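Local coordinates for protein prenylcyclase (Actinoplanes teichomyceticus, PDB 6IJ1) that probably acts on prenyl (isoprenoid) substrates as a prenylcyclase of the prenyltransferase class, at residues 100-105 with 166-171; 159-164 with 178-183. One frame throughout, in Å; residues are numbered along the deposited sequence.

Contact 1. Residues 100-105 with 166-171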
loop_
_atom_site.group_PDB
_atom_site.type_symbol
_atom_site.label_atom_id
_atom_site.label_comp_id
_atom_site.label_asym_id
_atom_site.label_seq_id
_atom_site.Cartn_x
_atom_site.Cartn_y
_atom_site.Cartn_z
ATOM N N LEU A 100 -4.647 10.759 -0.871
ATOM C CA LEU A 100 -4.586 11.572 -2.075
ATOM C C LEU A 100 -5.105 12.982 -1.782
ATOM O O LEU A 100 -4.477 13.968 -2.215
ATOM C CB LEU A 100 -5.398 10.903 -3.189
ATOM C CG LEU A 100 -5.394 11.658 -4.520
ATOM C CD1 LEU A 100 -4.011 11.859 -5.139
ATOM C CD2 LEU A 100 -6.321 10.857 -5.439
ATOM N N ALA A 101 -6.214 13.051 -1.030
ATOM C CA ALA A 101 -6.728 14.368 -0.640
ATOM C C ALA A 101 -5.725 15.153 0.179
ATOM O O ALA A 101 -5.550 16.359 -0.058
ATOM C CB ALA A 101 -8.037 14.181 0.122
ATOM N N GLU A 102 -5.043 14.514 1.133
ATOM C CA GLU A 102 -4.029 15.252 1.922
ATOM C C GLU A 102 -2.905 15.695 1.023
ATOM O O GLU A 102 -2.401 16.815 1.152
ATOM C CB GLU A 102 -3.519 14.373 3.085
ATOM C CG GLU A 102 -4.600 14.181 4.132
ATOM C CD GLU A 102 -4.095 13.734 5.519
ATOM O OE1 GLU A 102 -2.887 13.391 5.636
ATOM O OE2 GLU A 102 -4.900 13.708 6.482
ATOM N N LEU A 103 -2.457 14.825 0.107
ATOM C CA LEU A 103 -1.348 15.232 -0.768
ATOM C C LEU A 103 -1.731 16.438 -1.624
ATOM O O LEU A 103 -0.862 17.247 -1.958
ATOM C CB LEU A 103 -0.922 14.060 -1.670
ATOM C CG LEU A 103 -0.262 12.902 -0.938
ATOM C CD1 LEU A 103 -0.173 11.726 -1.885
ATOM C CD2 LEU A 103 1.156 13.289 -0.592
ATOM N N LEU A 104 -3.012 16.576 -1.956
ATOM C CA LEU A 104 -3.517 17.641 -2.814
ATOM C C LEU A 104 -4.031 18.847 -2.032
ATOM O O LEU A 104 -4.485 19.812 -2.645
ATOM C CB LEU A 104 -4.646 17.096 -3.700
ATOM C CG LEU A 104 -4.086 16.151 -4.786
ATOM C CD1 LEU A 104 -5.218 15.557 -5.620
ATOM C CD2 LEU A 104 -3.091 16.884 -5.735
ATOM N N GLY A 105 -4.004 18.822 -0.719
ATOM C CA GLY A 105 -4.509 19.930 0.093
ATOM C C GLY A 105 -6.006 20.019 0.153
ATOM O O GLY A 105 -6.544 21.097 0.458
ATOM N N GLY A 166 -0.495 7.387 8.755
ATOM C CA GLY A 166 0.138 8.566 8.142
ATOM C C GLY A 166 -0.775 9.748 7.842
ATOM O O GLY A 166 -0.283 10.785 7.375
ATOM N N LEU A 167 -2.097 9.533 7.995
ATOM C CA LEU A 167 -3.078 10.591 7.721
ATOM C C LEU A 167 -3.103 11.610 8.861
ATOM O O LEU A 167 -3.397 11.253 10.005
ATOM C CB LEU A 167 -4.457 9.953 7.555
ATOM C CG LEU A 167 -4.550 9.067 6.312
ATOM C CD1 LEU A 167 -5.754 8.213 6.391
ATOM C CD2 LEU A 167 -4.599 9.878 5.036
ATOM N N ALA A 168 -2.785 12.852 8.511
ATOM C CA ALA A 168 -2.812 13.901 9.520
ATOM C C ALA A 168 -4.190 14.058 10.110
ATOM O O ALA A 168 -4.314 14.463 11.276
ATOM C CB ALA A 168 -2.397 15.222 8.894
ATOM N N GLY A 169 -5.224 13.740 9.344
ATOM C CA GLY A 169 -6.577 13.863 9.853
ATOM C C GLY A 169 -7.140 12.673 10.560
ATOM O O GLY A 169 -8.313 12.696 10.968
ATOM N N LEU A 170 -6.360 11.587 10.730
ATOM C CA LEU A 170 -6.920 10.376 11.289
ATOM C C LEU A 170 -7.503 10.619 12.685
ATOM O O LEU A 170 -6.800 11.161 13.564
ATOM C CB LEU A 170 -5.824 9.297 11.371
ATOM C CG LEU A 170 -6.393 7.908 11.698
ATOM C CD1 LEU A 170 -7.152 7.391 10.440
ATOM C CD2 LEU A 170 -5.258 7.018 12.030
ATOM N N PRO A 171 -8.755 10.245 12.938
ATOM C CA PRO A 171 -9.239 10.246 14.332
ATOM C C PRO A 171 -8.434 9.317 15.224
ATOM O O PRO A 171 -7.900 8.289 14.802
ATOM C CB PRO A 171 -10.692 9.758 14.205
ATOM C CG PRO A 171 -11.100 10.127 12.829
ATOM C CD PRO A 171 -9.814 9.831 11.986
#
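The carboxylate of Glu102 is the flat group here, and its oxygen-bearing edge faces the backbone of Ala168 and Gly169. One face lies under Leu167. Atom CD2 of Leu167 sits directly over CD of Glu102, 3.9 Å away. Ala168 CB lies beyond the oxygens, displaced to the other side of the carboxylate plane, 3.8 Å from OE1 of Glu102. At the edge, Ala168 N donates to Glu102 OE1 at 2.9 Å (155°). Gly169 N donates to Glu102 OE2, also at 2.9 Å (152°). Both oxygens use their syn lone pairs, so the group accepts two successive N-H groups as a fork. This fixes its rotation about the last bond. Beyond CG the Glu102 chain is extended (chi2 -161°), which carries the carboxylate from the helix across to the loop. The Leu167 side chain lies roughly perpendicular to that of Glu102. The two amides belong to a type I beta turn from Leu167 to Leu170, which its own Leu170 N to Leu167 O bond closes. A glutamate near the end of one helix thus ties down a turn between two others. Trp116 of helix 112-121 touches Glu102, and Leu119 of that helix touches Leu167. The contact lies near the surface, joining helix 91-104 to the loop between helices 158-164 and 173-182.

Contact 2. Residues 159-164 with 178-183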
loop_
_atom_site.group_PDB
_atom_site.type_symbol
_atom_site.label_atom_id
_atom_site.label_comp_id
_atom_site.label_asym_id
_atom_site.label_seq_id
_atom_site.Cartn_x
_atom_site.Cartn_y
_atom_site.Cartn_z
ATOM N N CYS A 159 -0.517 -3.877 8.351
ATOM C CA CYS A 159 -0.253 -3.157 7.090
ATOM C C CYS A 159 -1.236 -2.015 6.838
ATOM O O CYS A 159 -0.835 -0.943 6.386
ATOM C CB CYS A 159 -0.301 -4.182 5.912
ATOM S SG CYS A 159 -1.770 -5.314 5.980
ATOM N N VAL A 160 -2.516 -2.236 7.153
ATOM C CA VAL A 160 -3.510 -1.171 7.005
ATOM C C VAL A 160 -3.251 -0.103 8.043
ATOM O O VAL A 160 -3.315 1.097 7.742
ATOM C CB VAL A 160 -4.906 -1.791 7.152
ATOM C CG1 VAL A 160 -5.968 -0.692 7.129
ATOM C CG2 VAL A 160 -5.126 -2.843 6.004
ATOM N N THR A 161 -2.936 -0.527 9.274
ATOM C CA THR A 161 -2.618 0.456 10.322
ATOM C C THR A 161 -1.423 1.285 9.908
ATOM O O THR A 161 -1.416 2.520 10.076
ATOM C CB THR A 161 -2.320 -0.263 11.616
ATOM O OG1 THR A 161 -3.394 -1.137 11.945
ATOM C CG2 THR A 161 -2.094 0.723 12.784
ATOM N N ALA A 162 -0.396 0.635 9.348
ATOM C CA ALA A 162 0.801 1.364 8.927
ATOM C C ALA A 162 0.477 2.433 7.908
ATOM O O ALA A 162 1.063 3.512 7.954
ATOM C CB ALA A 162 1.822 0.358 8.344
ATOM N N ALA A 163 -0.440 2.162 6.980
ATOM C CA ALA A 163 -0.828 3.150 5.972
ATOM C C ALA A 163 -1.643 4.267 6.590
ATOM O O ALA A 163 -1.300 5.456 6.409
ATOM C CB ALA A 163 -1.648 2.451 4.865
ATOM N N VAL A 164 -2.754 3.925 7.257
ATOM C CA VAL A 164 -3.651 5.022 7.669
ATOM C C VAL A 164 -3.073 5.894 8.788
ATOM O O VAL A 164 -3.505 7.044 8.927
ATOM C CB VAL A 164 -5.030 4.504 8.055
ATOM C CG1 VAL A 164 -5.680 3.739 6.839
ATOM C CG2 VAL A 164 -5.037 3.682 9.300
ATOM N N ASN A 178 0.288 4.547 18.752
ATOM C CA ASN A 178 0.796 3.702 19.831
ATOM C C ASN A 178 0.630 2.232 19.510
ATOM O O ASN A 178 1.544 1.440 19.766
ATOM C CB ASN A 178 0.114 4.038 21.175
ATOM C CG ASN A 178 0.649 5.333 21.732
ATOM O OD1 ASN A 178 1.759 5.728 21.379
ATOM N ND2 ASN A 178 -0.122 6.000 22.576
ATOM N N GLY A 179 -0.504 1.871 18.890
ATOM C CA GLY A 179 -0.743 0.486 18.539
ATOM C C GLY A 179 0.221 0.044 17.452
ATOM O O GLY A 179 0.766 -1.069 17.513
ATOM N N LEU A 180 0.476 0.924 16.494
ATOM C CA LEU A 180 1.439 0.596 15.434
ATOM C C LEU A 180 2.829 0.384 16.012
ATOM O O LEU A 180 3.497 -0.626 15.714
ATOM C CB LEU A 180 1.446 1.703 14.396
ATOM C CG LEU A 180 2.403 1.543 13.216
ATOM C CD1 LEU A 180 2.053 0.209 12.406
ATOM C CD2 LEU A 180 2.330 2.719 12.277
ATOM N N LEU A 181 3.268 1.282 16.913
ATOM C CA LEU A 181 4.587 1.127 17.521
ATOM C C LEU A 181 4.697 -0.178 18.297
ATOM O O LEU A 181 5.732 -0.848 18.214
ATOM C CB LEU A 181 4.868 2.306 18.463
ATOM C CG LEU A 181 5.075 3.615 17.704
ATOM C CD1 LEU A 181 5.140 4.759 18.757
ATOM C CD2 LEU A 181 6.390 3.660 16.895
ATOM N N ARG A 182 3.618 -0.589 19.011
ATOM C CA ARG A 182 3.687 -1.830 19.768
ATOM C C ARG A 182 3.762 -3.061 18.853
ATOM O O ARG A 182 4.243 -4.129 19.278
ATOM C CB ARG A 182 2.465 -1.971 20.688
ATOM C CG ARG A 182 2.616 -1.138 21.977
ATOM C CD ARG A 182 1.490 -1.488 22.980
ATOM N NE ARG A 182 0.187 -1.109 22.453
ATOM C CZ ARG A 182 -0.355 0.100 22.602
ATOM N NH1 ARG A 182 0.278 1.041 23.291
ATOM N NH2 ARG A 182 -1.543 0.356 22.074
ATOM N N ALA A 183 3.349 -2.934 17.584
ATOM C CA ALA A 183 3.397 -4.071 16.674
ATOM C C ALA A 183 4.763 -4.257 15.992
ATOM O O ALA A 183 4.949 -5.243 15.244
ATOM C CB ALA A 183 2.295 -3.896 15.632
#
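Leu180 reaches from helix 173-182 onto helix 158-164, where it meets Thr161 and Ala162. Its CB lies 4.0 Å from CG2 of Thr161. CG makes no close approach of its own to that helix; it divides the chain into two methyls. CD1 comes within 3.9 Å of CA of Ala162 and is similarly near the backbone N of that residue. It also lies 4.1 Å from CB of Ala162, and the Thr161 methyl CG2 is 4.2 Å from this same CD1. The other methyl, CD2, lies 3.9 Å from CA of Ala162. Both methyls therefore rest on the backbone of Ala162, with its CB alongside CD1. CG of Leu180 stands anti to the backbone N (chi1 179°), which sends the fork out from its own helix. The Leu180 and Thr161 side chains run antiparallel alongside one another. In Thr161 it is CG2 that stands opposite the backbone N (chi1 to OG1 -54°). The methyl thus faces the leucine, while OG1 is hydrogen-bonded to His157 O and Val129 N. Beyond the pair, Ala162 touches Ala205 and Leu180 touches Leu209, both on helix 198-209. All three touching residues are buried. No hydrogen bond crosses between the segments, and the contact is largely between carbon atoms, with the Ala162 backbone N also close to CD1. It joins the two helices through close apolar packing, while the buried hydroxyl of Thr161 is satisfied by backbone groups outside the interface.

How the contacts relate
The two contacts alternate along the chain. Segment 159-164 of contact 2 runs almost directly into 166-171 of contact 1, and helix 173-182 then brings 178-183 back to 159-164. Their centres are about 16 Å apart, yet they touch where CD2 of Leu170 packs 3.6 Å from O of Val164. Contact 1 is polar and near the surface; contact 2 is apolar and buried. Contact 2 packs the helices of one helix-loop-helix unit together; contact 1 ties its loop to helix 91-104. A bound imidazole, probably from the crystallisation liquor, lies about 5 Å from Gly166 in contact 1.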